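Local coordinates for uncharacterized protein (Pseudomonas aeruginosa PAO1, PDB 6TCB), which is of unknown function but binds calcium, holding the ion between the two subunits of a dimer, at residues F7-L11 against A36-L41; T49-L53 against L67-R71; A72-R77 against L90-L94. All coordinates share one frame; numbering follows the deposited sequence.

Interaction 1 of 3, residues F7-L11 against A36-L41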
loop_
_atom_site.group_PDB
_atom_site.type_symbol
_atom_site.label_atom_id
_atom_site.label_comp_id
_atom_site.label_asym_id
_atom_site.label_seq_id
_atom_site.Cartn_x
_atom_site.Cartn_y
_atom_site.Cartn_z
ATOM N N PHE A 7 -3.491 5.417 18.183
ATOM C CA PHE A 7 -4.382 4.983 17.113
ATOM C C PHE A 7 -5.727 5.698 17.187
ATOM O O PHE A 7 -6.278 6.095 16.154
ATOM C CB PHE A 7 -4.567 3.469 17.170
ATOM C CG PHE A 7 -3.532 2.686 16.394
ATOM C CD1 PHE A 7 -2.258 3.178 16.169
ATOM C CD2 PHE A 7 -3.858 1.459 15.864
ATOM C CE1 PHE A 7 -1.340 2.435 15.439
ATOM C CE2 PHE A 7 -2.954 0.727 15.126
ATOM C CZ PHE A 7 -1.692 1.204 14.926
ATOM N N GLU A 8 -6.260 5.906 18.390
ATOM C CA GLU A 8 -7.546 6.588 18.501
ATOM C C GLU A 8 -7.470 8.016 17.981
ATOM O O GLU A 8 -8.370 8.480 17.267
ATOM C CB GLU A 8 -8.014 6.587 19.958
ATOM C CG GLU A 8 -8.514 5.238 20.458
ATOM C CD GLU A 8 -8.473 5.098 21.974
ATOM O OE1 GLU A 8 -8.275 6.114 22.678
ATOM O OE2 GLU A 8 -8.637 3.957 22.459
ATOM N N GLU A 9 -6.418 8.744 18.344
ATOM C CA GLU A 9 -6.338 10.133 17.922
ATOM C C GLU A 9 -6.072 10.241 16.428
ATOM O O GLU A 9 -6.627 11.117 15.757
ATOM C CB GLU A 9 -5.285 10.876 18.730
ATOM C CG GLU A 9 -5.605 10.954 20.211
ATOM C CD GLU A 9 -6.854 11.746 20.557
ATOM O OE1 GLU A 9 -7.479 12.355 19.675
ATOM O OE2 GLU A 9 -7.190 11.755 21.761
ATOM N N HIS A 10 -5.215 9.376 15.885
ATOM C CA HIS A 10 -5.002 9.383 14.439
ATOM C C HIS A 10 -6.237 8.917 13.686
ATOM O O HIS A 10 -6.465 9.367 12.561
ATOM C CB HIS A 10 -3.742 8.603 14.086
ATOM C CG HIS A 10 -2.500 9.387 14.355
ATOM N ND1 HIS A 10 -1.983 10.278 13.448
ATOM C CD2 HIS A 10 -1.754 9.510 15.476
ATOM C CE1 HIS A 10 -0.923 10.872 13.973
ATOM N NE2 HIS A 10 -0.767 10.428 15.204
ATOM N N LEU A 11 -7.076 8.084 14.304
ATOM C CA LEU A 11 -8.361 7.757 13.690
ATOM C C LEU A 11 -9.220 9.007 13.554
ATOM O O LEU A 11 -9.911 9.189 12.548
ATOM C CB LEU A 11 -9.091 6.701 14.520
ATOM C CG LEU A 11 -10.581 6.475 14.237
ATOM C CD1 LEU A 11 -10.804 5.886 12.873
ATOM C CD2 LEU A 11 -11.208 5.581 15.331
ATOM N N ALA A 36 -0.700 -1.910 10.493
ATOM C CA ALA A 36 -1.770 -2.258 11.416
ATOM C C ALA A 36 -2.773 -1.130 11.552
ATOM O O ALA A 36 -3.956 -1.386 11.796
ATOM C CB ALA A 36 -1.180 -2.609 12.779
ATOM N N PHE A 37 -2.333 0.122 11.396
ATOM C CA PHE A 37 -3.293 1.218 11.463
ATOM C C PHE A 37 -4.393 1.051 10.421
ATOM O O PHE A 37 -5.534 1.454 10.659
ATOM C CB PHE A 37 -2.598 2.580 11.334
ATOM C CG PHE A 37 -3.519 3.755 11.562
ATOM C CD1 PHE A 37 -4.095 3.955 12.803
ATOM C CD2 PHE A 37 -3.788 4.657 10.540
ATOM C CE1 PHE A 37 -4.941 5.022 13.025
ATOM C CE2 PHE A 37 -4.635 5.732 10.752
ATOM C CZ PHE A 37 -5.209 5.911 11.989
ATOM N N ASN A 38 -4.084 0.459 9.260
ATOM C CA ASN A 38 -5.146 0.245 8.285
ATOM C C ASN A 38 -6.175 -0.758 8.794
ATOM O O ASN A 38 -7.380 -0.597 8.555
ATOM C CB ASN A 38 -4.588 -0.181 6.933
ATOM C CG ASN A 38 -5.542 0.135 5.820
ATOM O OD1 ASN A 38 -5.852 1.299 5.577
ATOM N ND2 ASN A 38 -6.030 -0.892 5.145
ATOM N N ALA A 39 -5.724 -1.782 9.519
ATOM C CA ALA A 39 -6.667 -2.721 10.123
ATOM C C ALA A 39 -7.526 -2.030 11.173
ATOM O O ALA A 39 -8.714 -2.341 11.317
ATOM C CB ALA A 39 -5.912 -3.905 10.732
ATOM N N TYR A 40 -6.933 -1.093 11.921
ATOM C CA TYR A 40 -7.659 -0.333 12.927
ATOM C C TYR A 40 -8.743 0.515 12.282
ATOM O O TYR A 40 -9.897 0.513 12.722
ATOM C CB TYR A 40 -6.677 0.561 13.696
ATOM C CG TYR A 40 -7.274 1.227 14.915
ATOM C CD1 TYR A 40 -7.509 0.503 16.071
ATOM C CD2 TYR A 40 -7.602 2.577 14.913
ATOM C CE1 TYR A 40 -8.070 1.101 17.204
ATOM C CE2 TYR A 40 -8.159 3.171 16.023
ATOM C CZ TYR A 40 -8.383 2.436 17.163
ATOM O OH TYR A 40 -8.931 3.043 18.269
ATOM N N LEU A 41 -8.382 1.261 11.235
ATOM C CA LEU A 41 -9.372 2.062 10.522
ATOM C C LEU A 41 -10.544 1.201 10.061
ATOM O O LEU A 41 -11.709 1.531 10.301
ATOM C CB LEU A 41 -8.715 2.743 9.321
ATOM C CG LEU A 41 -7.754 3.887 9.643
ATOM C CD1 LEU A 41 -7.017 4.281 8.386
ATOM C CD2 LEU A 41 -8.458 5.089 10.272
HETATM O O HOH W 1 -7.609 2.354 20.455
#
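The short helical segments 7-11 and 36-41 pass with axes 10.6 Å apart and N-to-C directions 66° from each other, far enough for whole rings to fill the gap. Phe-7, Phe-37 and Tyr-40 form an aromatic cluster that fills the space between helices 3-18 and 33-43, with T-shaped ring pairs spanning the gap. The ring of Phe-7 takes part in both pairs. Phe-37 turns its edge to the face of Phe-7, the planes 77° apart and CD1 of Phe-37 above the middle of the Phe-7 ring. Phe-7 in turn directs its own edge to the face of Tyr-40, where its CB also sits almost over the ring centre in a CH-pi contact. Phe-37 and Tyr-40 both have CG anti to the backbone N, which sends their rings across toward helix 3-18 one turn apart, with Phe-7 reaching back over them. Deeper in, Leu-11 CD1 meets Leu-41 CD2 at 3.6 Å. Phe-29 extends the cluster, meeting the rings of Phe-7 and Phe-37, and Ala-36 borders the second subunit. At the polar margin one water joins the helices, 2.8 Å from Glu-8 OE2, to which it donates, and 2.6 Å from Tyr-40 OH.

Interaction 2 of 3, residues T49-L53 against L67-R71. With CA (calcium ion), chain C.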
loop_
_atom_site.group_PDB
_atom_site.type_symbol
_atom_site.label_atom_id
_atom_site.label_comp_id
_atom_site.label_asym_id
_atom_site.label_seq_id
_atom_site.Cartn_x
_atom_site.Cartn_y
_atom_site.Cartn_z
ATOM N N THR A 49 -7.908 1.707 2.263
ATOM C CA THR A 49 -6.827 0.995 1.592
ATOM C C THR A 49 -5.500 1.647 1.959
ATOM O O THR A 49 -5.353 2.870 1.863
ATOM C CB THR A 49 -7.020 1.072 0.074
ATOM O OG1 THR A 49 -8.298 0.527 -0.263
ATOM C CG2 THR A 49 -5.935 0.296 -0.659
ATOM N N TYR A 50 -4.527 0.840 2.345
ATOM C CA TYR A 50 -3.199 1.333 2.666
ATOM C C TYR A 50 -2.316 1.232 1.439
ATOM O O TYR A 50 -2.283 0.183 0.781
ATOM C CB TYR A 50 -2.606 0.493 3.783
ATOM C CG TYR A 50 -1.189 0.790 4.199
ATOM C CD1 TYR A 50 -0.849 1.992 4.804
ATOM C CD2 TYR A 50 -0.211 -0.175 4.058
ATOM C CE1 TYR A 50 0.445 2.229 5.227
ATOM C CE2 TYR A 50 1.085 0.053 4.480
ATOM C CZ TYR A 50 1.393 1.258 5.085
ATOM O OH TYR A 50 2.682 1.489 5.523
ATOM N N LEU A 51 -1.622 2.318 1.121
ATOM C CA LEU A 51 -0.639 2.320 0.054
ATOM C C LEU A 51 0.685 2.848 0.595
ATOM O O LEU A 51 0.716 3.732 1.458
ATOM C CB LEU A 51 -1.033 3.242 -1.111
ATOM C CG LEU A 51 -2.381 3.026 -1.805
ATOM C CD1 LEU A 51 -2.589 4.137 -2.853
ATOM C CD2 LEU A 51 -2.448 1.669 -2.431
ATOM N N VAL A 52 1.785 2.326 0.078
ATOM C CA VAL A 52 3.073 2.985 0.223
ATOM C C VAL A 52 3.538 3.341 -1.175
ATOM O O VAL A 52 3.667 2.459 -2.037
ATOM C CB VAL A 52 4.110 2.134 0.965
ATOM C CG1 VAL A 52 5.437 2.899 1.047
ATOM C CG2 VAL A 52 3.595 1.772 2.329
ATOM N N LEU A 53 3.756 4.626 -1.402
ATOM C CA LEU A 53 4.057 5.177 -2.705
ATOM C C LEU A 53 5.466 5.756 -2.724
ATOM O O LEU A 53 5.992 6.209 -1.702
ATOM C CB LEU A 53 3.044 6.271 -3.057
ATOM C CG LEU A 53 1.620 5.758 -3.230
ATOM C CD1 LEU A 53 0.565 6.781 -2.840
ATOM C CD2 LEU A 53 1.430 5.282 -4.677
ATOM N N LEU A 67 -7.533 5.672 -6.441
ATOM C CA LEU A 67 -6.181 5.295 -6.043
ATOM C C LEU A 67 -5.147 5.758 -7.057
ATOM O O LEU A 67 -4.025 6.122 -6.683
ATOM C CB LEU A 67 -6.081 3.785 -5.850
ATOM C CG LEU A 67 -6.939 3.189 -4.744
ATOM C CD1 LEU A 67 -6.717 1.674 -4.647
ATOM C CD2 LEU A 67 -6.661 3.810 -3.409
ATOM N N ASP A 68 -5.490 5.736 -8.346
ATOM C CA ASP A 68 -4.549 6.240 -9.343
ATOM C C ASP A 68 -4.271 7.722 -9.127
ATOM O O ASP A 68 -3.141 8.186 -9.335
ATOM C CB ASP A 68 -5.074 5.972 -10.750
ATOM C CG ASP A 68 -4.958 4.503 -11.155
ATOM O OD1 ASP A 68 -4.091 3.775 -10.619
ATOM O OD2 ASP A 68 -5.731 4.072 -12.038
ATOM N N ALA A 69 -5.271 8.472 -8.667
ATOM C CA ALA A 69 -5.060 9.883 -8.383
ATOM C C ALA A 69 -4.149 10.068 -7.178
ATOM O O ALA A 69 -3.322 10.990 -7.158
ATOM C CB ALA A 69 -6.398 10.582 -8.170
ATOM N N VAL A 70 -4.262 9.189 -6.175
ATOM C CA VAL A 70 -3.347 9.241 -5.035
ATOM C C VAL A 70 -1.915 8.960 -5.482
ATOM O O VAL A 70 -0.975 9.635 -5.054
ATOM C CB VAL A 70 -3.814 8.292 -3.917
ATOM C CG1 VAL A 70 -2.840 8.269 -2.766
ATOM C CG2 VAL A 70 -5.168 8.743 -3.401
ATOM N N ARG A 71 -1.725 7.965 -6.351
ATOM C CA ARG A 71 -0.388 7.687 -6.872
ATOM C C ARG A 71 0.155 8.870 -7.661
ATOM O O ARG A 71 1.326 9.239 -7.509
ATOM C CB ARG A 71 -0.408 6.411 -7.719
ATOM C CG ARG A 71 0.935 6.124 -8.379
ATOM C CD ARG A 71 1.024 4.735 -9.004
ATOM N NE ARG A 71 -0.071 4.487 -9.938
ATOM C CZ ARG A 71 -0.291 3.337 -10.569
ATOM N NH1 ARG A 71 0.504 2.291 -10.388
ATOM N NH2 ARG A 71 -1.335 3.240 -11.377
HETATM CA CA CA C . -7.906 3.677 -12.265
HETATM O O HOH W 2 -10.064 2.999 -12.384
HETATM O O HOH W 3 -8.098 4.695 -14.309
#
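Leu-53 lays its two methyls on the helix: CD1 meets Val-70 CG1 at 3.7 Å, while CD2 rests against Arg-71, 3.7 Å from its CB. Further back along the strand, Leu-51 CD1 touches both Leu-67 CD2 and Val-70 CG1, each at 4.1 Å. Thr-49, Leu-51 and Leu-53 all face the helix, as every second residue of a strand does on one side of a sheet; the short axes run 30° from parallel and 10.2 Å apart. With CG1 anti to its backbone N (chi1 177°), Val-70 offers one methyl to both leucines. Strand 48-53 pairs antiparallel with its counterpart in the second subunit, so the sheet continues through the dimer. On the helix, Arg-71 extends past Leu-53, bends at chi3 and returns its NH2 to Asp-68 OD1 at 2.9 Å; NH2 also bonds Cys-65 O of the second subunit. The other carboxylate oxygen, Asp-68 OD2, binds calcium at 2.2 Å beside two waters, and Asp-66 and Asp-68 of the second subunit share the ion. The chemistry thus divides: apolar contacts hold strand to helix, while the salt bridge probably steadies the Asp-68 carboxylate and offsets some of the negative charge gathered round the intersubunit calcium.

Interaction 3 of 3, residues A72-R77 against L90-L94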
loop_
_atom_site.group_PDB
_atom_site.type_symbol
_atom_site.label_atom_id
_atom_site.label_comp_id
_atom_site.label_asym_id
_atom_site.label_seq_id
_atom_site.Cartn_x
_atom_site.Cartn_y
_atom_site.Cartn_z
ATOM N N ALA A 72 -0.671 9.493 -8.500
ATOM C CA ALA A 72 -0.205 10.680 -9.209
ATOM C C ALA A 72 0.202 11.769 -8.223
ATOM O O ALA A 72 1.211 12.459 -8.422
ATOM C CB ALA A 72 -1.284 11.193 -10.163
ATOM N N THR A 73 -0.573 11.933 -7.148
ATOM C CA THR A 73 -0.251 12.921 -6.123
ATOM C C THR A 73 1.105 12.621 -5.493
ATOM O O THR A 73 1.897 13.540 -5.242
ATOM C CB THR A 73 -1.377 12.955 -5.079
ATOM O OG1 THR A 73 -2.638 13.265 -5.714
ATOM C CG2 THR A 73 -1.123 14.003 -3.996
ATOM N N ALA A 74 1.405 11.338 -5.253
ATOM C CA ALA A 74 2.670 10.977 -4.623
ATOM C C ALA A 74 3.857 11.368 -5.487
ATOM O O ALA A 74 4.923 11.708 -4.961
ATOM C CB ALA A 74 2.697 9.475 -4.347
ATOM N N ARG A 75 3.708 11.304 -6.814
ATOM C CA ARG A 75 4.799 11.716 -7.698
ATOM C C ARG A 75 5.125 13.190 -7.495
ATOM O O ARG A 75 6.298 13.578 -7.409
ATOM C CB ARG A 75 4.423 11.436 -9.158
ATOM C CG ARG A 75 4.178 9.964 -9.446
ATOM C CD ARG A 75 3.908 9.699 -10.915
ATOM N NE ARG A 75 3.687 8.278 -11.166
ATOM C CZ ARG A 75 2.542 7.743 -11.585
ATOM N NH1 ARG A 75 1.474 8.499 -11.822
ATOM N NH2 ARG A 75 2.476 6.432 -11.783
ATOM N N ALA A 76 4.099 14.022 -7.389
ATOM C CA ALA A 76 4.318 15.441 -7.144
ATOM C C ALA A 76 4.858 15.691 -5.745
ATOM O O ALA A 76 5.756 16.518 -5.560
ATOM C CB ALA A 76 3.005 16.203 -7.338
ATOM N N ARG A 77 4.304 15.006 -4.744
ATOM C CA ARG A 77 4.813 15.113 -3.384
ATOM C C ARG A 77 6.300 14.793 -3.326
ATOM O O ARG A 77 7.055 15.454 -2.609
ATOM C CB ARG A 77 4.026 14.152 -2.485
ATOM C CG ARG A 77 2.589 14.563 -2.206
ATOM C CD ARG A 77 1.798 13.460 -1.553
ATOM N NE ARG A 77 2.399 12.992 -0.307
ATOM C CZ ARG A 77 2.186 13.529 0.890
ATOM N NH1 ARG A 77 1.399 14.585 1.021
ATOM N NH2 ARG A 77 2.767 13.003 1.958
ATOM N N LEU A 90 2.830 19.710 1.442
ATOM C CA LEU A 90 2.759 18.869 0.259
ATOM C C LEU A 90 1.308 18.645 -0.145
ATOM O O LEU A 90 0.414 18.649 0.706
ATOM C CB LEU A 90 3.404 17.516 0.524
ATOM C CG LEU A 90 4.872 17.556 0.928
ATOM C CD1 LEU A 90 5.333 16.141 1.253
ATOM C CD2 LEU A 90 5.766 18.165 -0.133
ATOM N N PRO A 91 1.058 18.437 -1.433
ATOM C CA PRO A 91 -0.320 18.233 -1.891
ATOM C C PRO A 91 -0.948 17.000 -1.262
ATOM O O PRO A 91 -0.300 15.964 -1.083
ATOM C CB PRO A 91 -0.181 18.060 -3.408
ATOM C CG PRO A 91 1.156 18.600 -3.739
ATOM C CD PRO A 91 2.026 18.471 -2.542
ATOM N N VAL A 92 -2.225 17.132 -0.941
ATOM C CA VAL A 92 -3.020 16.033 -0.401
ATOM C C VAL A 92 -3.644 15.214 -1.521
ATOM O O VAL A 92 -3.622 13.981 -1.489
ATOM C CB VAL A 92 -4.083 16.582 0.570
ATOM C CG1 VAL A 92 -5.053 15.483 0.964
ATOM C CG2 VAL A 92 -3.415 17.172 1.803
ATOM N N LEU A 93 -4.196 15.875 -2.533
ATOM C CA LEU A 93 -4.798 15.184 -3.669
ATOM C C LEU A 93 -4.815 16.169 -4.824
ATOM O O LEU A 93 -5.439 17.226 -4.710
ATOM C CB LEU A 93 -6.210 14.732 -3.323
ATOM C CG LEU A 93 -6.906 13.833 -4.342
ATOM C CD1 LEU A 93 -6.184 12.507 -4.457
ATOM C CD2 LEU A 93 -8.370 13.635 -3.957
ATOM N N LEU A 94 -4.129 15.844 -5.913
ATOM C CA LEU A 94 -4.051 16.767 -7.036
ATOM C C LEU A 94 -5.420 17.086 -7.619
ATOM O O LEU A 94 -6.350 16.281 -7.542
ATOM C CB LEU A 94 -3.159 16.197 -8.128
ATOM C CG LEU A 94 -1.684 16.100 -7.737
ATOM C CD1 LEU A 94 -0.930 15.468 -8.889
ATOM C CD2 LEU A 94 -1.091 17.451 -7.372
ATOM O OXT LEU A 94 -5.608 18.170 -8.176
#
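Thr-73 and Arg-77, one helical turn apart, each grip the C-terminal tail through a single hydrogen bond, and between them lies the close-packed part of the contact. Leu-94 N donates to Thr-73 OG1 at 3.0 Å, nearly straight at 169°. The same oxygen bonds Ala-69 O one turn earlier, so the hydroxyl joins helix backbone to tail backbone. Thr-73 CG2 lies anti to the backbone N and is thereby turned toward the carbonyl oxygens of Pro-91 and Val-92, 3.6 and 3.5 Å away. Arg-77 bends at chi3 (57°), bringing NH1 to Pro-91 O at 3.0 Å. That oxygen lies in the guanidinium plane, although the donor stands above the carbonyl plane, 39° out of it. Leu-90 CD1 covers one guanidinium face, off centre. The charge has further partners: NE forms a salt bridge with Asp-57, and Trp-25 makes a cation-pi contact.

The terminal side is looser. Exposed Leu-94 spreads its methyls along the helix, CD2 4.3 Å from Ala-76 CB and CD1 3.7 Å from Ala-72 O, while Val-92 points away. The result is an irregular C-terminal tail folded back along helix 67-82, the last helix of the chain, and held there by hydrogen bonds between helix side chains and tail backbone.

In the fold
From the N terminus, helix 3-18 leads through strand 24-25 to helix 33-43, and interaction 1 closes that first loop. The chain then passes into strand 48-53, where Asn-38 packs against Tyr-50 and so brings interaction 1 against interaction 2, their centres about 17 Å apart. Interaction 2 spans the hairpin with strand 57-62 and joins the sheet to helix 67-82. That helix runs straight into interaction 3, which closes the last loop by returning the C terminus. The three contacts follow in series, neither nested nor crossed. Interactions 2 and 3 share the helix and touch through Leu-53 with Ala-74 and Val-70 with Leu-93, whereas interactions 1 and 3 stay apart.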